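Local coordinates for protein endonuclease PI-MtuI (Mycobacterium tuberculosis, PDB 2IMZ) that forms the protein-splicing domain of the RecA intein, which probably excises itself from its precursor and joins the flanking polypeptides, at residues G5-F9 against L159-G163; R26-V31 against A42-W48; T53-I57 against W68-D72; E86-G90 against V136-V140. The protein carries 1 engineered substitution. One frame throughout, in Å; residues are numbered along the deposited sequence.

Interaction 1: G5-F9 against L159-G163; sequences GTRIF and LVAEG
R7 grips E162 side-on through two nitrogens, one for each carboxylate oxygen. NE reaches OE2 at 2.8 Å, on the syn side of that oxygen, while the NH2 of R7 meets E162 OE1 at 2.6 Å to complete the salt bridge. The two groups are not coplanar; guanidinium and carboxylate are turned 38° against each other. OE2 of E162 accepts a second hydrogen bond, 2.8 Å from R7 N, on its anti side and out of the carboxylate plane. The backbone answers with a nearly straight bond, E162 N to R7 O, also 2.8 Å. Bends at chi3 of R7 (-65°) and chi2 of E162 (-61°) bring the two charged groups together. Beside this polar clasp I8 CD1 presses on A161 CB at 3.5 Å, a snug fit that the small alanine allows, and reaches L159 CD1 as well. Water 1 donates to F9 O and V160 O, linking these carbonyls across the two strands. Further out, I8 and L159 pack on V31, and E162 OE1 also receives a weak bond from I66 N. With so many donors round it, the buried E162 is probably kept as a carboxylate, its charge paid for largely by R7.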
loop_
_atom_site.group_PDB
_atom_site.type_symbol
_atom_site.label_atom_id
_atom_site.label_comp_id
_atom_site.label_asym_id
_atom_site.label_seq_id
_atom_site.Cartn_x
_atom_site.Cartn_y
_atom_site.Cartn_z
ATOM N N GLY A 5 -13.650 -8.167 -10.733
ATOM C CA GLY A 5 -13.821 -7.744 -12.112
ATOM C C GLY A 5 -12.743 -6.793 -12.592
ATOM O O GLY A 5 -12.620 -6.547 -13.792
ATOM N N THR A 6 -11.966 -6.249 -11.661
ATOM C CA THR A 6 -10.889 -5.323 -12.015
ATOM C C THR A 6 -9.899 -6.027 -12.934
ATOM O O THR A 6 -9.357 -7.076 -12.583
ATOM C CB THR A 6 -10.125 -4.840 -10.771
ATOM O OG1 THR A 6 -11.015 -4.112 -9.912
ATOM C CG2 THR A 6 -8.969 -3.945 -11.181
ATOM N N ARG A 7 -9.648 -5.437 -14.100
ATOM C CA ARG A 7 -8.732 -6.030 -15.072
ATOM C C ARG A 7 -7.292 -5.565 -14.895
ATOM O O ARG A 7 -6.998 -4.368 -14.924
ATOM C CB ARG A 7 -9.238 -5.732 -16.491
ATOM C CG ARG A 7 -10.536 -6.474 -16.799
ATOM C CD ARG A 7 -11.326 -5.871 -17.950
ATOM N NE ARG A 7 -11.803 -4.525 -17.645
ATOM C CZ ARG A 7 -12.774 -3.909 -18.310
ATOM N NH1 ARG A 7 -13.381 -4.523 -19.320
ATOM N NH2 ARG A 7 -13.136 -2.675 -17.973
ATOM N N ILE A 8 -6.401 -6.536 -14.703
ATOM C CA ILE A 8 -4.979 -6.277 -14.497
ATOM C C ILE A 8 -4.170 -6.771 -15.691
ATOM O O ILE A 8 -4.209 -7.953 -16.029
ATOM C CB ILE A 8 -4.457 -7.009 -13.242
ATOM C CG1 ILE A 8 -5.332 -6.676 -12.030
ATOM C CG2 ILE A 8 -3.004 -6.618 -12.979
ATOM C CD1 ILE A 8 -5.365 -5.214 -11.677
ATOM N N PHE A 9 -3.437 -5.858 -16.317
ATOM C CA PHE A 9 -2.619 -6.169 -17.485
ATOM C C PHE A 9 -1.233 -6.699 -17.117
ATOM O O PHE A 9 -0.522 -6.086 -16.329
ATOM C CB PHE A 9 -2.480 -4.899 -18.336
ATOM C CG PHE A 9 -1.533 -5.028 -19.504
ATOM C CD1 PHE A 9 -1.692 -6.040 -20.444
ATOM C CD2 PHE A 9 -0.522 -4.090 -19.695
ATOM C CE1 PHE A 9 -0.858 -6.111 -21.564
ATOM C CE2 PHE A 9 0.315 -4.153 -20.810
ATOM C CZ PHE A 9 0.145 -5.165 -21.745
ATOM N N LEU A 159 0.757 -0.780 -9.377
ATOM C CA LEU A 159 0.339 -1.628 -10.491
ATOM C C LEU A 159 -0.742 -0.939 -11.299
ATOM O O LEU A 159 -1.411 -0.028 -10.815
ATOM C CB LEU A 159 -0.204 -2.975 -10.003
ATOM C CG LEU A 159 -1.591 -2.946 -9.354
ATOM C CD1 LEU A 159 -2.262 -4.308 -9.480
ATOM C CD2 LEU A 159 -1.447 -2.530 -7.904
ATOM N N VAL A 160 -0.905 -1.384 -12.537
ATOM C CA VAL A 160 -1.922 -0.826 -13.401
ATOM C C VAL A 160 -3.155 -1.714 -13.309
ATOM O O VAL A 160 -3.077 -2.928 -13.495
ATOM C CB VAL A 160 -1.428 -0.752 -14.863
ATOM C CG1 VAL A 160 -2.595 -0.454 -15.799
ATOM C CG2 VAL A 160 -0.368 0.335 -14.986
ATOM N N ALA A 161 -4.282 -1.092 -12.975
ATOM C CA ALA A 161 -5.567 -1.775 -12.859
ATOM C C ALA A 161 -6.527 -0.948 -13.704
ATOM O O ALA A 161 -6.614 0.269 -13.522
ATOM C CB ALA A 161 -6.021 -1.799 -11.400
ATOM N N GLU A 162 -7.241 -1.601 -14.618
ATOM C CA GLU A 162 -8.161 -0.913 -15.519
ATOM C C GLU A 162 -7.410 0.202 -16.257
ATOM O O GLU A 162 -7.973 1.257 -16.567
ATOM C CB GLU A 162 -9.356 -0.325 -14.757
ATOM C CG GLU A 162 -10.348 -1.361 -14.243
ATOM C CD GLU A 162 -10.983 -2.170 -15.359
ATOM O OE1 GLU A 162 -11.321 -1.575 -16.404
ATOM O OE2 GLU A 162 -11.160 -3.394 -15.190
ATOM N N GLY A 163 -6.131 -0.051 -16.529
ATOM C CA GLY A 163 -5.302 0.907 -17.239
ATOM C C GLY A 163 -4.799 2.103 -16.448
ATOM O O GLY A 163 -4.082 2.935 -16.998
HETATM O O HOH W 1 -0.731 -4.039 -14.578
#

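Interaction 2: R26-V31 against A42-W48; sequences RKPIHV and ARPVVSW
The W48 indole is sandwiched, with R26 CA on one face, V46 C over the other and K27 O at the edge, in the ring plane. R26 CA stands 3.4 Å from the centroid of the five-membered W48 ring, almost on its normal, a CH-pi contact. Arginine's CB and CG extend this cover over the six-membered ring. The H30 ring has P44 CB over one face, 4.3 Å from its centroid, and A42 near its edge. Both belong to the beta hairpin of strands 30-34 and 40-52, part of the all-beta intein splicing (HINT) fold, and to the chain leading into it, where R26 closes helix 19-24 with a Schellman motif and P28 centres an inverse gamma turn. H30 and P44 form an antiparallel non-hydrogen-bonded pair, which suits a proline that has no N-H to give; V31 and R43 are the hydrogen-bonded pair next to it, with V31 N to R43 O at 2.9 Å. On the buried side I29 and V45 lie side by side: with chi1 at 173°, V45 CG2 stands anti to the carbonyl carbon, 3.6 Å from I29 CG1, and V31 crosses V45 at about a right angle, its CG1 touching the same methyl. A classic beta bulge at V46 and S47, opposite E152, precedes W48. Finally, W48 NE1 donates over 3.0 Å to K27 O from above the carbonyl plane rather than along a lone pair.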
loop_
_atom_site.group_PDB
_atom_site.type_symbol
_atom_site.label_atom_id
_atom_site.label_comp_id
_atom_site.label_asym_id
_atom_site.label_seq_id
_atom_site.Cartn_x
_atom_site.Cartn_y
_atom_site.Cartn_z
ATOM N N ARG A 26 -3.692 -17.452 -6.661
ATOM C CA ARG A 26 -2.384 -16.979 -6.225
ATOM C C ARG A 26 -1.421 -17.014 -7.406
ATOM O O ARG A 26 -0.313 -17.542 -7.316
ATOM C CB ARG A 26 -1.865 -17.844 -5.069
ATOM C CG ARG A 26 -2.808 -17.844 -3.874
ATOM C CD ARG A 26 -2.197 -18.482 -2.639
ATOM N NE ARG A 26 -3.124 -18.399 -1.512
ATOM C CZ ARG A 26 -2.824 -18.751 -0.265
ATOM N NH1 ARG A 26 -1.616 -19.213 0.027
ATOM N NH2 ARG A 26 -3.736 -18.635 0.692
ATOM N N LYS A 27 -1.863 -16.429 -8.518
ATOM C CA LYS A 27 -1.076 -16.389 -9.744
ATOM C C LYS A 27 0.021 -15.336 -9.680
ATOM O O LYS A 27 -0.252 -14.159 -9.449
ATOM C CB LYS A 27 -1.985 -16.095 -10.943
ATOM C CG LYS A 27 -3.171 -17.035 -11.071
ATOM C CD LYS A 27 -3.976 -16.731 -12.324
ATOM C CE LYS A 27 -5.181 -17.649 -12.445
ATOM N NZ LYS A 27 -5.931 -17.432 -13.721
ATOM N N PRO A 28 1.281 -15.749 -9.884
ATOM C CA PRO A 28 2.437 -14.849 -9.856
ATOM C C PRO A 28 2.589 -14.115 -11.188
ATOM O O PRO A 28 3.634 -14.189 -11.836
ATOM C CB PRO A 28 3.593 -15.800 -9.594
ATOM C CG PRO A 28 3.192 -16.993 -10.396
ATOM C CD PRO A 28 1.721 -17.148 -10.044
ATOM N N ILE A 29 1.532 -13.425 -11.602
ATOM C CA ILE A 29 1.563 -12.678 -12.852
ATOM C C ILE A 29 2.468 -11.466 -12.690
ATOM O O ILE A 29 2.870 -11.126 -11.577
ATOM C CB ILE A 29 0.160 -12.146 -13.239
ATOM C CG1 ILE A 29 -0.308 -11.108 -12.211
ATOM C CG2 ILE A 29 -0.832 -13.296 -13.341
ATOM C CD1 ILE A 29 -1.528 -10.311 -12.655
ATOM N N HIS A 30 2.815 -10.841 -13.809
ATOM C CA HIS A 30 3.603 -9.619 -13.779
ATOM C C HIS A 30 2.600 -8.502 -14.023
ATOM O O HIS A 30 1.537 -8.733 -14.606
ATOM C CB HIS A 30 4.659 -9.589 -14.886
ATOM C CG HIS A 30 5.899 -10.355 -14.553
ATOM N ND1 HIS A 30 6.009 -11.715 -14.744
ATOM C CD2 HIS A 30 7.071 -9.955 -14.007
ATOM C CE1 HIS A 30 7.195 -12.120 -14.327
ATOM N NE2 HIS A 30 7.859 -11.072 -13.876
ATOM N N VAL A 31 2.931 -7.303 -13.564
ATOM C CA VAL A 31 2.058 -6.153 -13.757
ATOM C C VAL A 31 2.907 -4.993 -14.234
ATOM O O VAL A 31 4.137 -5.065 -14.221
ATOM C CB VAL A 31 1.380 -5.705 -12.437
ATOM C CG1 VAL A 31 0.583 -6.843 -11.843
ATOM C CG2 VAL A 31 2.434 -5.201 -11.451
ATOM N N ALA A 42 8.151 -4.068 -15.442
ATOM C CA ALA A 42 7.389 -5.285 -15.213
ATOM C C ALA A 42 7.829 -5.824 -13.855
ATOM O O ALA A 42 9.015 -6.047 -13.621
ATOM C CB ALA A 42 7.680 -6.309 -16.303
ATOM N N ARG A 43 6.876 -6.020 -12.955
ATOM C CA ARG A 43 7.189 -6.538 -11.632
ATOM C C ARG A 43 6.190 -7.634 -11.280
ATOM O O ARG A 43 5.009 -7.548 -11.616
ATOM C CB ARG A 43 7.154 -5.407 -10.594
ATOM C CG ARG A 43 8.354 -4.456 -10.662
ATOM C CD ARG A 43 9.647 -5.169 -10.247
ATOM N NE ARG A 43 10.813 -4.286 -10.223
ATOM C CZ ARG A 43 11.527 -3.941 -11.293
ATOM N NH1 ARG A 43 11.206 -4.403 -12.493
ATOM N NH2 ARG A 43 12.580 -3.142 -11.158
ATOM N N PRO A 44 6.659 -8.691 -10.603
ATOM C CA PRO A 44 5.804 -9.812 -10.214
ATOM C C PRO A 44 4.963 -9.611 -8.959
ATOM O O PRO A 44 5.365 -8.910 -8.027
ATOM C CB PRO A 44 6.807 -10.949 -10.044
ATOM C CG PRO A 44 7.975 -10.245 -9.447
ATOM C CD PRO A 44 8.073 -8.980 -10.291
ATOM N N VAL A 45 3.785 -10.227 -8.952
ATOM C CA VAL A 45 2.894 -10.177 -7.803
ATOM C C VAL A 45 3.474 -11.203 -6.833
ATOM O O VAL A 45 3.786 -12.325 -7.236
ATOM C CB VAL A 45 1.459 -10.584 -8.194
ATOM C CG1 VAL A 45 0.581 -10.699 -6.951
ATOM C CG2 VAL A 45 0.880 -9.545 -9.154
ATOM N N VAL A 46 3.628 -10.814 -5.569
ATOM C CA VAL A 46 4.201 -11.702 -4.562
ATOM C C VAL A 46 3.266 -12.041 -3.402
ATOM O O VAL A 46 3.550 -12.948 -2.617
ATOM C CB VAL A 46 5.513 -11.112 -4.006
ATOM C CG1 VAL A 46 6.565 -11.084 -5.107
ATOM C CG2 VAL A 46 5.278 -9.708 -3.472
ATOM N N SER A 47 2.157 -11.316 -3.296
ATOM C CA SER A 47 1.170 -11.559 -2.242
ATOM C C SER A 47 -0.228 -11.354 -2.807
ATOM O O SER A 47 -0.428 -10.528 -3.701
ATOM C CB SER A 47 1.381 -10.611 -1.058
ATOM O OG SER A 47 2.654 -10.788 -0.472
ATOM N N TRP A 48 -1.190 -12.100 -2.267
ATOM C CA TRP A 48 -2.579 -12.049 -2.722
ATOM C C TRP A 48 -3.525 -11.882 -1.536
ATOM O O TRP A 48 -3.405 -12.597 -0.538
ATOM C CB TRP A 48 -2.919 -13.351 -3.455
ATOM C CG TRP A 48 -1.987 -13.656 -4.580
ATOM C CD1 TRP A 48 -2.150 -13.325 -5.893
ATOM C CD2 TRP A 48 -0.709 -14.293 -4.482
ATOM N NE1 TRP A 48 -1.053 -13.713 -6.621
ATOM C CE2 TRP A 48 -0.151 -14.310 -5.780
ATOM C CE3 TRP A 48 0.022 -14.849 -3.422
ATOM C CZ2 TRP A 48 1.107 -14.863 -6.050
ATOM C CZ3 TRP A 48 1.275 -15.400 -3.690
ATOM C CH2 TRP A 48 1.803 -15.401 -4.996
#

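Interaction 3: T53-I57 against W68-D72; sequences TRDVI and WATPD
A chi1 of 55° sets T70 CG2 anti to the carbonyl carbon, where it rests against R54, and leaves OG1 between the backbone N and that carbon. T70 CG2 lies 4.1 Å from R54 CB, while T70 OG1 donates to D72 OD1 over 2.6 Å. A threonine suits the place by offering both a methyl and a hydroxyl. R54, extended from CG to NE with NE bound to Q51 O, carries its guanidinium past T70 to water 2, which accepts from R54 NH1 at 3.0 Å and donates to the same OD1 of D72. I57 and A69 make an antiparallel hydrogen-bonded pair, I57 N to A69 O being 2.8 Å. The W68 ring lies obliquely by I57 O, and V56 CG2 comes to 4.2 Å from W68 CE3. Beyond the strand end, P71 CD lies against D55 O. T70 and D72 lie in the threonine-x-x-histidine motif of inteins, and T70 OG1 is also hydrogen-bonded to the N of the modified cysteine at position 1, which places the contact beside the N-terminal splice junction, consistent with a part in splicing. R54 NH1 forms a salt bridge to D72 of the second subunit, and D55 pairs with R145. Strand 54-61 stands between 66-69, its hairpin partner, and the long strand 134-153, R54 and V56 bonding to the backbones of A146 and R144, while P71 meets G85.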
loop_
_atom_site.group_PDB
_atom_site.type_symbol
_atom_site.label_atom_id
_atom_site.label_comp_id
_atom_site.label_asym_id
_atom_site.label_seq_id
_atom_site.Cartn_x
_atom_site.Cartn_y
_atom_site.Cartn_z
ATOM N N THR A 53 -16.274 -8.370 1.156
ATOM C CA THR A 53 -17.189 -7.408 0.556
ATOM C C THR A 53 -17.089 -6.040 1.214
ATOM O O THR A 53 -17.152 -5.917 2.439
ATOM C CB THR A 53 -18.644 -7.899 0.647
ATOM O OG1 THR A 53 -18.767 -9.143 -0.051
ATOM C CG2 THR A 53 -19.588 -6.882 0.022
ATOM N N ARG A 54 -16.936 -5.012 0.386
ATOM C CA ARG A 54 -16.820 -3.640 0.864
ATOM C C ARG A 54 -17.532 -2.692 -0.092
ATOM O O ARG A 54 -17.951 -3.091 -1.176
ATOM C CB ARG A 54 -15.345 -3.236 0.957
ATOM C CG ARG A 54 -14.483 -4.204 1.743
ATOM C CD ARG A 54 -13.079 -3.663 1.936
ATOM N NE ARG A 54 -12.233 -4.620 2.642
ATOM C CZ ARG A 54 -11.168 -4.290 3.364
ATOM N NH1 ARG A 54 -10.815 -3.017 3.486
ATOM N NH2 ARG A 54 -10.455 -5.232 3.965
ATOM N N ASP A 55 -17.670 -1.437 0.319
ATOM C CA ASP A 55 -18.308 -0.437 -0.527
ATOM C C ASP A 55 -17.264 0.059 -1.517
ATOM O O ASP A 55 -16.147 0.398 -1.128
ATOM C CB ASP A 55 -18.807 0.755 0.298
ATOM C CG ASP A 55 -19.855 0.369 1.311
ATOM O OD1 ASP A 55 -20.794 -0.361 0.943
ATOM O OD2 ASP A 55 -19.746 0.806 2.477
ATOM N N VAL A 56 -17.628 0.101 -2.792
ATOM C CA VAL A 56 -16.710 0.578 -3.818
ATOM C C VAL A 56 -17.396 1.608 -4.696
ATOM O O VAL A 56 -18.604 1.535 -4.922
ATOM C CB VAL A 56 -16.222 -0.564 -4.734
ATOM C CG1 VAL A 56 -15.356 -1.529 -3.953
ATOM C CG2 VAL A 56 -17.420 -1.288 -5.345
ATOM N N ILE A 57 -16.621 2.573 -5.178
ATOM C CA ILE A 57 -17.155 3.589 -6.070
ATOM C C ILE A 57 -16.521 3.349 -7.436
ATOM O O ILE A 57 -15.554 2.594 -7.545
ATOM C CB ILE A 57 -16.862 5.026 -5.555
ATOM C CG1 ILE A 57 -15.371 5.228 -5.277
ATOM C CG2 ILE A 57 -17.681 5.284 -4.300
ATOM C CD1 ILE A 57 -14.550 5.541 -6.512
ATOM N N TRP A 68 -13.297 0.215 -10.331
ATOM C CA TRP A 68 -14.171 0.095 -9.166
ATOM C C TRP A 68 -13.256 -0.178 -7.977
ATOM O O TRP A 68 -12.593 -1.214 -7.919
ATOM C CB TRP A 68 -15.157 -1.065 -9.326
ATOM C CG TRP A 68 -16.259 -0.802 -10.316
ATOM C CD1 TRP A 68 -16.335 -1.252 -11.601
ATOM C CD2 TRP A 68 -17.445 -0.038 -10.086
ATOM N NE1 TRP A 68 -17.503 -0.817 -12.188
ATOM C CE2 TRP A 68 -18.203 -0.070 -11.278
ATOM C CE3 TRP A 68 -17.945 0.673 -8.986
ATOM C CZ2 TRP A 68 -19.436 0.583 -11.401
ATOM C CZ3 TRP A 68 -19.171 1.321 -9.109
ATOM C CH2 TRP A 68 -19.901 1.270 -10.309
ATOM N N ALA A 69 -13.211 0.753 -7.033
ATOM C CA ALA A 69 -12.345 0.593 -5.874
ATOM C C ALA A 69 -12.970 1.221 -4.642
ATOM O O ALA A 69 -13.900 2.018 -4.746
ATOM C CB ALA A 69 -10.993 1.244 -6.154
ATOM N N THR A 70 -12.463 0.849 -3.473
ATOM C CA THR A 70 -12.959 1.419 -2.233
ATOM C C THR A 70 -12.575 2.891 -2.278
ATOM O O THR A 70 -11.548 3.253 -2.853
ATOM C CB THR A 70 -12.305 0.755 -1.011
ATOM O OG1 THR A 70 -10.880 0.836 -1.129
ATOM C CG2 THR A 70 -12.729 -0.707 -0.915
ATOM N N PRO A 71 -13.397 3.766 -1.685
ATOM C CA PRO A 71 -13.069 5.195 -1.709
ATOM C C PRO A 71 -11.702 5.568 -1.132
ATOM O O PRO A 71 -11.157 6.624 -1.456
ATOM C CB PRO A 71 -14.232 5.834 -0.942
ATOM C CG PRO A 71 -14.742 4.721 -0.073
ATOM C CD PRO A 71 -14.661 3.520 -0.972
ATOM N N ASP A 72 -11.137 4.701 -0.296
ATOM C CA ASP A 72 -9.842 4.995 0.306
ATOM C C ASP A 72 -8.665 4.425 -0.478
ATOM O O ASP A 72 -7.516 4.558 -0.060
ATOM C CB ASP A 72 -9.800 4.484 1.750
ATOM C CG ASP A 72 -9.789 2.973 1.838
ATOM O OD1 ASP A 72 -10.466 2.321 1.018
ATOM O OD2 ASP A 72 -9.115 2.439 2.740
HETATM O O HOH W 2 -11.111 -0.228 2.352
#

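Interaction 4: E86-G90 against V136-V140; sequences ELRKG and VIREV
The loop joining strands 80-83 and 92-94 is held here against the first part of the long strand 134-153, where R138 and E139 make a classic beta bulge opposite R60. L87 and I137 carry the apolar part of the contact, their side chains crossing at about a right angle with I137 CD1 on L87 CB at 3.5 Å. The isoleucine has CG1 anti to the carbonyl carbon (chi1 -69°), which swings CD1 to L87 and to R88 O. V140 adds CG2, 3.9 Å from L87 O. Leucine, isoleucine and valine suit this side, since they also rest on L59, I61 and V93. One backbone bond joins the two segments, G90 N to I137 O at 2.9 Å, and I137 is also bonded to D91 next along. K89 and G90 have the backbone angles of the central pair of a type II turn, and at those of G90 a CB would press on the carbonyl O of K89, so glycine is called for. R88 curls back, its NH1 donating to L87 O at 2.8 Å and also to G85 O. K89 runs fully extended alongside R138 O, and water 3 joins its NZ to that same oxygen. The contact thus combines an apolar side formed by L87 and I137, with V140 at its margin, and a polar, solvent-bridged rim, where the lysine amine can remain hydrated while its methylenes cover the strand.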
loop_
_atom_site.group_PDB
_atom_site.type_symbol
_atom_site.label_atom_id
_atom_site.label_comp_id
_atom_site.label_asym_id
_atom_site.label_seq_id
_atom_site.Cartn_x
_atom_site.Cartn_y
_atom_site.Cartn_z
ATOM N N GLU A 86 -12.033 10.817 -3.585
ATOM C CA GLU A 86 -11.881 12.266 -3.654
ATOM C C GLU A 86 -11.754 12.773 -5.088
ATOM O O GLU A 86 -11.786 13.978 -5.336
ATOM C CB GLU A 86 -10.663 12.695 -2.840
ATOM C CG GLU A 86 -10.818 12.419 -1.351
ATOM C CD GLU A 86 -9.535 12.634 -0.579
ATOM O OE1 GLU A 86 -8.952 13.733 -0.686
ATOM O OE2 GLU A 86 -9.113 11.701 0.140
ATOM N N LEU A 87 -11.618 11.846 -6.031
ATOM C CA LEU A 87 -11.487 12.217 -7.434
ATOM C C LEU A 87 -12.831 12.596 -8.042
ATOM O O LEU A 87 -13.872 12.042 -7.687
ATOM C CB LEU A 87 -10.854 11.070 -8.221
ATOM C CG LEU A 87 -9.455 10.706 -7.720
ATOM C CD1 LEU A 87 -8.927 9.512 -8.493
ATOM C CD2 LEU A 87 -8.527 11.902 -7.876
ATOM N N ARG A 88 -12.794 13.550 -8.965
ATOM C CA ARG A 88 -14.003 14.026 -9.620
ATOM C C ARG A 88 -13.849 14.035 -11.128
ATOM O O ARG A 88 -12.745 13.913 -11.660
ATOM C CB ARG A 88 -14.331 15.444 -9.141
ATOM C CG ARG A 88 -14.619 15.547 -7.653
ATOM C CD ARG A 88 -15.973 14.951 -7.307
ATOM N NE ARG A 88 -16.251 15.034 -5.876
ATOM C CZ ARG A 88 -15.738 14.218 -4.961
ATOM N NH1 ARG A 88 -14.915 13.241 -5.323
ATOM N NH2 ARG A 88 -16.042 14.382 -3.680
ATOM N N LYS A 89 -14.974 14.187 -11.813
ATOM C CA LYS A 89 -14.984 14.241 -13.261
ATOM C C LYS A 89 -14.020 15.334 -13.710
ATOM O O LYS A 89 -14.038 16.447 -13.178
ATOM C CB LYS A 89 -16.398 14.544 -13.747
ATOM C CG LYS A 89 -16.519 14.739 -15.235
ATOM C CD LYS A 89 -17.971 14.949 -15.612
ATOM C CE LYS A 89 -18.124 15.183 -17.096
ATOM N NZ LYS A 89 -19.562 15.218 -17.464
ATOM N N GLY A 90 -13.169 15.011 -14.677
ATOM C CA GLY A 90 -12.209 15.983 -15.168
ATOM C C GLY A 90 -10.817 15.850 -14.578
ATOM O O GLY A 90 -9.844 16.315 -15.174
ATOM N N VAL A 136 -8.187 11.771 -18.308
ATOM C CA VAL A 136 -9.214 12.326 -17.446
ATOM C C VAL A 136 -10.313 11.345 -17.072
ATOM O O VAL A 136 -10.579 10.375 -17.787
ATOM C CB VAL A 136 -9.882 13.563 -18.096
ATOM C CG1 VAL A 136 -8.844 14.640 -18.341
ATOM C CG2 VAL A 136 -10.564 13.170 -19.403
ATOM N N ILE A 137 -10.935 11.605 -15.928
ATOM C CA ILE A 137 -12.046 10.804 -15.437
ATOM C C ILE A 137 -13.281 11.345 -16.155
ATOM O O ILE A 137 -13.568 12.545 -16.096
ATOM C CB ILE A 137 -12.219 10.970 -13.914
ATOM C CG1 ILE A 137 -11.032 10.326 -13.188
ATOM C CG2 ILE A 137 -13.524 10.339 -13.460
ATOM C CD1 ILE A 137 -10.981 10.630 -11.706
ATOM N N ARG A 138 -14.004 10.465 -16.840
ATOM C CA ARG A 138 -15.189 10.877 -17.586
ATOM C C ARG A 138 -16.455 10.837 -16.738
ATOM O O ARG A 138 -17.406 11.578 -16.996
ATOM C CB ARG A 138 -15.390 9.966 -18.807
ATOM C CG ARG A 138 -14.146 9.759 -19.668
ATOM C CD ARG A 138 -14.133 10.574 -20.958
ATOM N NE ARG A 138 -14.040 12.005 -20.727
ATOM C CZ ARG A 138 -13.526 12.878 -21.592
ATOM N NH1 ARG A 138 -13.045 12.475 -22.762
ATOM N NH2 ARG A 138 -13.489 14.164 -21.282
ATOM N N GLU A 139 -16.471 9.979 -15.723
ATOM C CA GLU A 139 -17.657 9.840 -14.893
ATOM C C GLU A 139 -17.389 9.169 -13.548
ATOM O O GLU A 139 -16.564 8.262 -13.448
ATOM C CB GLU A 139 -18.703 9.034 -15.673
ATOM C CG GLU A 139 -19.976 8.700 -14.919
ATOM C CD GLU A 139 -20.905 7.801 -15.720
ATOM O OE1 GLU A 139 -20.539 7.399 -16.849
ATOM O OE2 GLU A 139 -22.001 7.486 -15.214
ATOM N N VAL A 140 -18.086 9.634 -12.514
ATOM C CA VAL A 140 -17.968 9.055 -11.179
ATOM C C VAL A 140 -19.270 8.301 -10.914
ATOM O O VAL A 140 -20.357 8.881 -10.987
ATOM C CB VAL A 140 -17.771 10.141 -10.100
ATOM C CG1 VAL A 140 -17.777 9.508 -8.715
ATOM C CG2 VAL A 140 -16.456 10.878 -10.339
HETATM O O HOH W 3 -20.416 12.228 -16.628
#

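From the N terminus, residues 5-9 open the widest loop, which interaction 1 closes only at 159-163, so that the two ends of the domain meet near its centre. The other three contacts fall within that span. Interaction 2 closes a short hairpin first, interaction 3 a second hairpin after it, and interaction 4 a longer loop later, all in series without crossing. Strand 134-153 is the common thread: it pairs with strands 40-52 and 54-61, joining interactions 2, 3 and 4 in one curled sheet. I8 and L159 touch V31, joining interaction 1 to interaction 2, and T6 touches W68 of interaction 3. Interactions 2 and 4 lie on opposite sides of the chain's centre.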